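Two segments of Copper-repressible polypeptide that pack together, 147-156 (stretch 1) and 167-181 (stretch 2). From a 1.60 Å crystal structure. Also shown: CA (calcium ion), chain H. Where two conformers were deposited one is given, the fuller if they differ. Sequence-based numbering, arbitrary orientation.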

ATOM      1  N   ILE A 147      -4.481   0.677 -10.317  1.00 10.67           N
ATOM      2  CA  ILE A 147      -3.370   0.613 -11.295  1.00 10.45           C
ATOM      3  C   ILE A 147      -2.641  -0.704 -11.212  1.00 10.84           C
ATOM      4  O   ILE A 147      -2.589  -1.457 -12.166  1.00 11.15           O
ATOM      5  CB  ILE A 147      -2.398   1.817 -11.163  1.00 11.66           C
ATOM      6  CG1 ILE A 147      -3.125   3.137 -11.442  1.00 11.76           C
ATOM      7  CG2 ILE A 147      -1.152   1.613 -11.988  1.00 12.38           C
ATOM      8  CD1 ILE A 147      -3.705   3.293 -12.820  1.00 12.14           C
ATOM      9  N   THR A 148      -2.140  -1.068 -10.016  1.00 10.41           N
ATOM     10  CA  THR A 148      -1.394  -2.287  -9.854  1.00  9.71           C
ATOM     11  C   THR A 148      -1.209  -2.572  -8.366  1.00  8.83           C
ATOM     12  O   THR A 148      -1.492  -1.684  -7.491  1.00 10.26           O
ATOM     13  CB  THR A 148      -0.008  -2.222 -10.564  1.00 10.47           C
ATOM     14  OG1 THR A 148       0.529  -3.561 -10.685  1.00 10.35           O
ATOM     15  CG2 THR A 148       0.963  -1.373  -9.867  1.00  9.99           C
ATOM     16  N   ASN A 149      -0.723  -3.736  -8.031  1.00  8.51           N
ATOM     17  CA  ASN A 149      -0.326  -4.022  -6.665  1.00  8.45           C
ATOM     18  C   ASN A 149       0.772  -5.054  -6.696  1.00  8.56           C
ATOM     19  O   ASN A 149       1.134  -5.568  -7.764  1.00  8.83           O
ATOM     20  CB  ASN A 149      -1.531  -4.376  -5.746  1.00  9.26           C
ATOM     21  CG  ASN A 149      -2.100  -5.761  -5.973  1.00  9.80           C
ATOM     22  OD1 ASN A 149      -1.382  -6.689  -6.428  1.00 10.49           O
ATOM     23  ND2 ASN A 149      -3.309  -5.953  -5.639  1.00 10.81           N
ATOM     24  N   GLY A 150       1.305  -5.408  -5.530  1.00  7.88           N
ATOM     25  CA  GLY A 150       2.218  -6.503  -5.412  1.00  8.21           C
ATOM     26  C   GLY A 150       2.552  -6.762  -3.986  1.00  8.28           C
ATOM     27  O   GLY A 150       2.412  -5.855  -3.131  1.00  9.09           O
ATOM     28  N   PHE A 151       2.915  -7.988  -3.684  1.00  8.45           N
ATOM     29  CA  PHE A 151       3.591  -8.310  -2.402  1.00  8.42           C
ATOM     30  C   PHE A 151       4.726  -9.266  -2.588  1.00  9.06           C
ATOM     31  O   PHE A 151       4.766 -10.069  -3.524  1.00  9.71           O
ATOM     32  CB  PHE A 151       2.615  -8.813  -1.345  1.00  9.19           C
ATOM     33  CG  PHE A 151       2.093 -10.202  -1.521  1.00  8.99           C
ATOM     34  CD1 PHE A 151       2.721 -11.301  -0.990  1.00  9.51           C
ATOM     35  CD2 PHE A 151       0.892 -10.409  -2.200  1.00  9.22           C
ATOM     36  CE1 PHE A 151       2.207 -12.574  -1.114  1.00  9.36           C
ATOM     37  CE2 PHE A 151       0.372 -11.685  -2.299  1.00  9.81           C
ATOM     38  CZ  PHE A 151       1.023 -12.769  -1.753  1.00  9.42           C
ATOM     39  N   ASP A 152       5.694  -9.098  -1.696  1.00  9.23           N
ATOM     40  CA  ASP A 152       6.915  -9.902  -1.627  1.00  9.95           C
ATOM     41  C   ASP A 152       6.562 -11.304  -1.210  1.00 11.12           C
ATOM     42  O   ASP A 152       6.278 -11.575  -0.095  1.00 11.03           O
ATOM     43  CB  ASP A 152       7.904  -9.260  -0.640  1.00 10.54           C
ATOM     44  CG  ASP A 152       9.075 -10.162  -0.331  1.00 12.08           C
ATOM     45  OD1 ASP A 152       9.590 -10.841  -1.283  1.00  9.69           O
ATOM     46  OD2 ASP A 152       9.382 -10.299   0.872  1.00 10.65           O
ATOM     47  N   ARG A 153       6.622 -12.242  -2.161  1.00 10.19           N
ATOM     48  CA  ARG A 153       6.288 -13.569  -1.894  1.00 12.19           C
ATOM     49  C   ARG A 153       7.547 -14.436  -1.615  1.00 11.01           C
ATOM     50  O   ARG A 153       7.405 -15.554  -1.165  1.00 13.98           O
ATOM     51  CB  ARG A 153       5.418 -14.152  -3.009  1.00 13.38           C
ATOM     52  CG  ARG A 153       4.719 -15.445  -2.560  1.00 14.22           C
ATOM     53  CD  ARG A 153       5.193 -16.453  -3.468  1.00 15.64           C
ATOM     54  NE  ARG A 153       4.647 -17.783  -3.164  1.00 14.72           N
ATOM     55  CZ  ARG A 153       5.224 -18.649  -2.316  1.00 13.69           C
ATOM     56  NH1 ARG A 153       6.238 -18.305  -1.563  1.00 13.46           N
ATOM     57  NH2 ARG A 153       4.831 -19.887  -2.327  1.00 14.75           N
ATOM     58  N   ASP A 154       8.743 -13.874  -1.737  1.00 10.47           N
ATOM     59  CA  ASP A 154       9.948 -14.610  -1.464  1.00 10.88           C
ATOM     60  C   ASP A 154      10.043 -14.867   0.059  1.00 12.21           C
ATOM     61  O   ASP A 154       9.853 -13.966   0.836  1.00 13.50           O
ATOM     62  CB  ASP A 154      11.188 -13.880  -1.953  1.00 11.23           C
ATOM     63  CG  ASP A 154      11.156 -13.603  -3.444  1.00 12.83           C
ATOM     64  OD1 ASP A 154      11.378 -14.567  -4.241  1.00 12.90           O
ATOM     65  OD2 ASP A 154      10.886 -12.447  -3.803  1.00 11.73           O
ATOM     66  N   GLY A 155      10.331 -16.084   0.419  1.00 14.11           N
ATOM     67  CA  GLY A 155      10.552 -16.389   1.868  1.00 13.31           C
ATOM     68  C   GLY A 155       9.302 -16.896   2.548  1.00 13.00           C
ATOM     69  O   GLY A 155       9.341 -17.413   3.701  1.00 13.99           O
ATOM     70  N   MET A 156       8.160 -16.864   1.899  1.00 12.19           N
ATOM     71  CA  MET A 156       6.931 -17.334   2.518  1.00 12.74           C
ATOM     72  C   MET A 156       6.776 -18.829   2.471  1.00 14.85           C
ATOM     73  O   MET A 156       5.853 -19.383   3.073  1.00 16.54           O
ATOM     74  CB  MET A 156       5.718 -16.682   1.821  1.00 11.69           C
ATOM     75  CG  MET A 156       5.627 -15.212   2.129  1.00 10.75           C
ATOM     76  SD  MET A 156       4.087 -14.587   1.452  1.00 10.98           S
ATOM     77  CE  MET A 156       4.027 -12.898   2.012  1.00 10.81           C
ATOM     78  N   SER A 167      -6.575 -14.143  -6.522  1.00 10.34           N
ATOM     79  CA  SER A 167      -5.708 -13.998  -7.708  1.00 10.74           C
ATOM     80  C   SER A 167      -5.120 -12.591  -7.889  1.00 11.52           C
ATOM     81  O   SER A 167      -3.999 -12.419  -8.339  1.00 13.30           O
ATOM     82  CB  SER A 167      -6.544 -14.321  -8.911  1.00 10.01           C
ATOM     83  OG  SER A 167      -7.192 -15.571  -8.782  1.00  9.80           O
ATOM     84  N   GLN A 168      -5.880 -11.574  -7.510  1.00  9.73           N
ATOM     85  CA  GLN A 168      -5.528 -10.192  -7.749  1.00  9.33           C
ATOM     86  C   GLN A 168      -4.691  -9.616  -6.638  1.00  9.58           C
ATOM     87  O   GLN A 168      -4.379  -8.442  -6.668  1.00  9.17           O
ATOM     88  CB  GLN A 168      -6.845  -9.380  -7.978  1.00  9.75           C
ATOM     89  CG  GLN A 168      -7.540  -9.692  -9.281  1.00 10.96           C
ATOM     90  CD  GLN A 168      -8.949  -9.115  -9.325  1.00  9.19           C
ATOM     91  OE1 GLN A 168      -9.193  -7.929  -9.824  1.00 12.49           O
ATOM     92  NE2 GLN A 168      -9.826  -9.830  -8.764  1.00  7.63           N
ATOM     93  N   LEU A 169      -4.338 -10.441  -5.660  1.00  9.80           N
ATOM     94  CA  LEU A 169      -3.356 -10.072  -4.699  1.00  9.18           C
ATOM     95  C   LEU A 169      -2.038 -10.517  -5.320  1.00  9.11           C
ATOM     96  O   LEU A 169      -1.700 -11.704  -5.217  1.00 10.38           O
ATOM     97  CB  LEU A 169      -3.756 -10.797  -3.435  0.65 10.55           C
ATOM     98  CG  LEU A 169      -3.189 -10.326  -2.139  0.65 11.74           C
ATOM     99  CD1 LEU A 169      -4.032  -9.134  -1.725  0.65 12.35           C
ATOM    100  CD2 LEU A 169      -3.364 -11.515  -1.211  0.65 11.40           C
ATOM    101  N   TYR A 170      -1.330  -9.625  -5.987  1.00  8.62           N
ATOM    102  CA  TYR A 170      -0.250 -10.091  -6.909  1.00  8.60           C
ATOM    103  C   TYR A 170       0.967 -10.562  -6.146  1.00  8.70           C
ATOM    104  O   TYR A 170       1.714  -9.759  -5.562  1.00  9.08           O
ATOM    105  CB  TYR A 170       0.099  -9.030  -7.898  1.00  8.76           C
ATOM    106  CG  TYR A 170      -0.903  -8.748  -9.028  1.00  8.70           C
ATOM    107  CD1 TYR A 170      -1.894  -9.644  -9.374  1.00  8.28           C
ATOM    108  CD2 TYR A 170      -0.785  -7.604  -9.763  1.00  8.51           C
ATOM    109  CE1 TYR A 170      -2.694  -9.390 -10.479  1.00  9.75           C
ATOM    110  CE2 TYR A 170      -1.634  -7.299 -10.821  1.00  9.39           C
ATOM    111  CZ  TYR A 170      -2.542  -8.251 -11.196  1.00  9.03           C
ATOM    112  OH  TYR A 170      -3.331  -7.964 -12.330  1.00 11.50           O
ATOM    113  N   ARG A 171       1.199 -11.830  -6.178  1.00  8.50           N
ATOM    114  CA  ARG A 171       2.402 -12.456  -5.587  1.00  8.95           C
ATOM    115  C   ARG A 171       3.589 -12.213  -6.509  1.00  8.61           C
ATOM    116  O   ARG A 171       3.527 -12.659  -7.688  1.00  9.71           O
ATOM    117  CB  ARG A 171       2.167 -13.967  -5.472  1.00  9.81           C
ATOM    118  CG  ARG A 171       0.890 -14.375  -4.816  1.00 10.56           C
ATOM    119  CD  ARG A 171       0.766 -15.848  -4.496  1.00 11.20           C
ATOM    120  NE  ARG A 171      -0.453 -16.030  -3.782  1.00 11.58           N
ATOM    121  CZ  ARG A 171      -0.819 -17.145  -3.196  1.00 11.79           C
ATOM    122  NH1 ARG A 171      -0.035 -18.210  -3.203  1.00 12.96           N
ATOM    123  NH2 ARG A 171      -2.018 -17.214  -2.582  1.00 12.24           N
ATOM    124  N   VAL A 172       4.607 -11.517  -6.018  1.00  8.79           N
ATOM    125  CA  VAL A 172       5.773 -11.250  -6.862  1.00  8.65           C
ATOM    126  C   VAL A 172       7.043 -11.838  -6.234  1.00  9.80           C
ATOM    127  O   VAL A 172       7.298 -11.659  -5.035  1.00  9.72           O
ATOM    128  CB  VAL A 172       5.914  -9.748  -7.070  1.00  9.00           C
ATOM    129  CG1 VAL A 172       7.067  -9.397  -7.939  1.00  9.55           C
ATOM    130  CG2 VAL A 172       4.617  -9.099  -7.596  1.00  9.93           C
ATOM    131  N   MET A 173       7.850 -12.514  -7.039  1.00  9.09           N
ATOM    132  CA  MET A 173       9.114 -13.108  -6.558  1.00 10.60           C
ATOM    133  C   MET A 173      10.273 -12.530  -7.303  1.00 11.66           C
ATOM    134  O   MET A 173      10.272 -12.422  -8.549  1.00 13.68           O
ATOM    135  CB  MET A 173       9.096 -14.617  -6.663  1.00 13.45           C
ATOM    136  CG  MET A 173       8.234 -15.261  -5.631  1.00 16.67           C
ATOM    137  SD  MET A 173       8.580 -17.033  -5.425  1.00 22.85           S
ATOM    138  CE  MET A 173       7.499 -17.274  -6.673  1.00 12.58           C
ATOM    139  N   ASP A 174      11.279 -12.082  -6.583  1.00 11.07           N
ATOM    140  CA  ASP A 174      12.510 -11.584  -7.156  1.00 11.24           C
ATOM    141  C   ASP A 174      13.736 -12.355  -6.585  1.00 11.80           C
ATOM    142  O   ASP A 174      14.833 -11.937  -6.754  1.00 12.89           O
ATOM    143  CB  ASP A 174      12.690 -10.099  -6.997  1.00 12.01           C
ATOM    144  CG  ASP A 174      12.727  -9.630  -5.547  1.00 13.26           C
ATOM    145  OD1 ASP A 174      12.776 -10.412  -4.604  1.00 12.68           O
ATOM    146  OD2 ASP A 174      12.577  -8.379  -5.451  1.00 18.60           O
ATOM    147  N   GLY A 175      13.440 -13.412  -5.874  1.00 13.48           N
ATOM    148  CA  GLY A 175      14.379 -14.193  -5.140  1.00 13.25           C
ATOM    149  C   GLY A 175      14.922 -13.555  -3.882  1.00 14.81           C
ATOM    150  O   GLY A 175      15.811 -14.170  -3.282  1.00 15.20           O
ATOM    151  N   VAL A 176      14.402 -12.421  -3.411  1.00 14.71           N
ATOM    152  CA  VAL A 176      14.964 -11.750  -2.253  1.00 13.53           C
ATOM    153  C   VAL A 176      13.824 -11.478  -1.249  1.00 14.14           C
ATOM    154  O   VAL A 176      12.928 -10.649  -1.527  1.00 13.56           O
ATOM    155  CB  VAL A 176      15.630 -10.465  -2.660  1.00 15.57           C
ATOM    156  CG1 VAL A 176      16.298  -9.801  -1.404  1.00 16.99           C
ATOM    157  CG2 VAL A 176      16.637 -10.698  -3.806  1.00 15.88           C
ATOM    158  N   PRO A 177      13.806 -12.210  -0.106  1.00 14.26           N
ATOM    159  CA  PRO A 177      12.783 -11.889   0.903  1.00 12.73           C
ATOM    160  C   PRO A 177      13.034 -10.464   1.345  1.00 12.51           C
ATOM    161  O   PRO A 177      14.189 -10.017   1.506  1.00 13.72           O
ATOM    162  CB  PRO A 177      13.036 -12.925   2.000  1.00 15.41           C
ATOM    163  CG  PRO A 177      13.601 -14.099   1.201  1.00 15.63           C
ATOM    164  CD  PRO A 177      14.506 -13.458   0.243  1.00 15.78           C
ATOM    165  N   GLY A 178      11.943  -9.757   1.575  1.00 12.73           N
ATOM    166  CA  GLY A 178      12.013  -8.433   2.121  1.00 14.08           C
ATOM    167  C   GLY A 178      12.118  -7.354   1.043  1.00 13.88           C
ATOM    168  O   GLY A 178      12.112  -6.151   1.340  1.00 14.39           O
ATOM    169  N   LYS A 179      12.156  -7.757  -0.224  1.00 13.71           N
ATOM    170  CA  LYS A 179      12.253  -6.803  -1.299  1.00 14.32           C
ATOM    171  C   LYS A 179      11.105  -6.962  -2.290  1.00 11.46           C
ATOM    172  O   LYS A 179      10.709  -8.114  -2.571  1.00 11.48           O
ATOM    173  CB  LYS A 179      13.568  -7.070  -2.026  1.00 16.89           C
ATOM    174  CG  LYS A 179      13.866  -6.121  -3.128  1.00 23.04           C
ATOM    175  CD  LYS A 179      15.374  -6.065  -3.333  1.00 30.49           C
ATOM    176  CE  LYS A 179      15.735  -5.364  -4.620  1.00 38.60           C
ATOM    177  NZ  LYS A 179      17.068  -5.876  -5.114  1.00 45.46           N
ATOM    178  N   LEU A 180      10.595  -5.845  -2.807  1.00 11.75           N
ATOM    179  CA  LEU A 180       9.500  -5.876  -3.781  1.00 12.40           C
ATOM    180  C   LEU A 180       9.702  -4.780  -4.794  1.00 12.99           C
ATOM    181  O   LEU A 180      10.100  -3.684  -4.406  1.00 15.53           O
ATOM    182  CB  LEU A 180       8.182  -5.724  -3.074  1.00 12.82           C
ATOM    183  CG  LEU A 180       6.953  -5.628  -3.997  1.00 14.14           C
ATOM    184  CD1 LEU A 180       6.735  -6.940  -4.739  1.00 15.17           C
ATOM    185  CD2 LEU A 180       5.752  -5.257  -3.189  1.00 16.55           C
ATOM    186  N   ALA A 181       9.403  -5.022  -6.080  1.00 12.08           N
ATOM    187  CA  ALA A 181       9.268  -3.933  -7.024  1.00 11.83           C
ATOM    188  C   ALA A 181       7.963  -4.087  -7.784  1.00 12.98           C
ATOM    189  O   ALA A 181       7.598  -5.219  -8.130  1.00 12.03           O
ATOM    190  CB  ALA A 181      10.442  -3.968  -8.038  1.00 14.83           C
TER
HETATM  191 CA    CA H1233      11.111 -10.323  -2.967  1.00 14.98          CA
HETATM  192  O   HOH W   1       9.435  -9.868  -4.670  1.00  9.00           O

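What does D154, the residue most covered by the other stretch, contribute? The covered area is 113 Å², and its CA-to-CB bond points toward that stretch. Its carboxylate uses both oxygens: D154 OD2 accepts a hydrogen bond from D174 N at 2.8 Å, while D154 OD1 takes a weak one from G175 N at 2.9 Å. D154 OD2 also binds the calcium ion, CA, at 2.3 Å, so one short acidic side chain grips backbone and metal together. Beyond the carboxylate, the carbonyl of the same residue meets the ring of P177, with D154 O lying 3.5 Å from P177 CB. G155 follows with phi at 95°, where a CB would be jammed against the carbonyl oxygen of D154 and would come within 3.0 Å of P177 CB; glycine fits both constraints.

How does the calcium tie the stretches together? Stretch 1 supplies D152 OD1 and D154 OD2, and stretch 2 supplies D174 OD1, V176 O and K179 O, all 2.3 Å from the ion. The sixth ligand is a water whose O is 2.4 Å from CA and donates a hydrogen bond to V172 O at 2.8 Å. The metal explains how acidic oxygens can crowd: D154 OD2 and D174 OD1 are only 2.9 Å apart, two acceptors brought together by a shared cation. D152 has a further role, since its second oxygen, OD2, accepts a hydrogen bond from G178 N at 2.7 Å. G178 sits in the type II turn from V176 to K179, at backbone angles that by themselves call for glycine.

Where does F151 fit? Covered over 108 Å², it is buried at a parallel bridge with R171, both side chains lying on the same face of the sheet. Its chi1 of 74° (p) goes with a ring whose end comes nearer the other stretch. R171 CA lies over one ring face, 4.2 Å from the F151 ring centroid, a CH-pi contact that suits a flat aromatic surface. F151 CE2 also packs 3.8 Å from L169 CG, pairing apolar groups. The phenylalanine backbone is equally engaged: F151 N donates to Y170 O at 2.8 Å, and F151 O accepts from V172 N at 2.9 Å. Two residues on, R153 N donates to V172 O at 3.0 Å, continuing the parallel ladder.

What secures the start of this ladder? N149 is buried, and its amide can donate and accept at once: N149 ND2 gives a hydrogen bond to Q168 O at 2.9 Å, and N149 OD1 receives one from Y170 N at 3.0 Å. The side chain thereby does the work of a strand backbone for a segment that is still loop. Next to it, G150 CA comes within 3.3 Å of Y170 O in a CA-H...O contact. A CB on G150 would lie a tight 3.4 Å from V172 CG2, so the bare backbone suits this close approach.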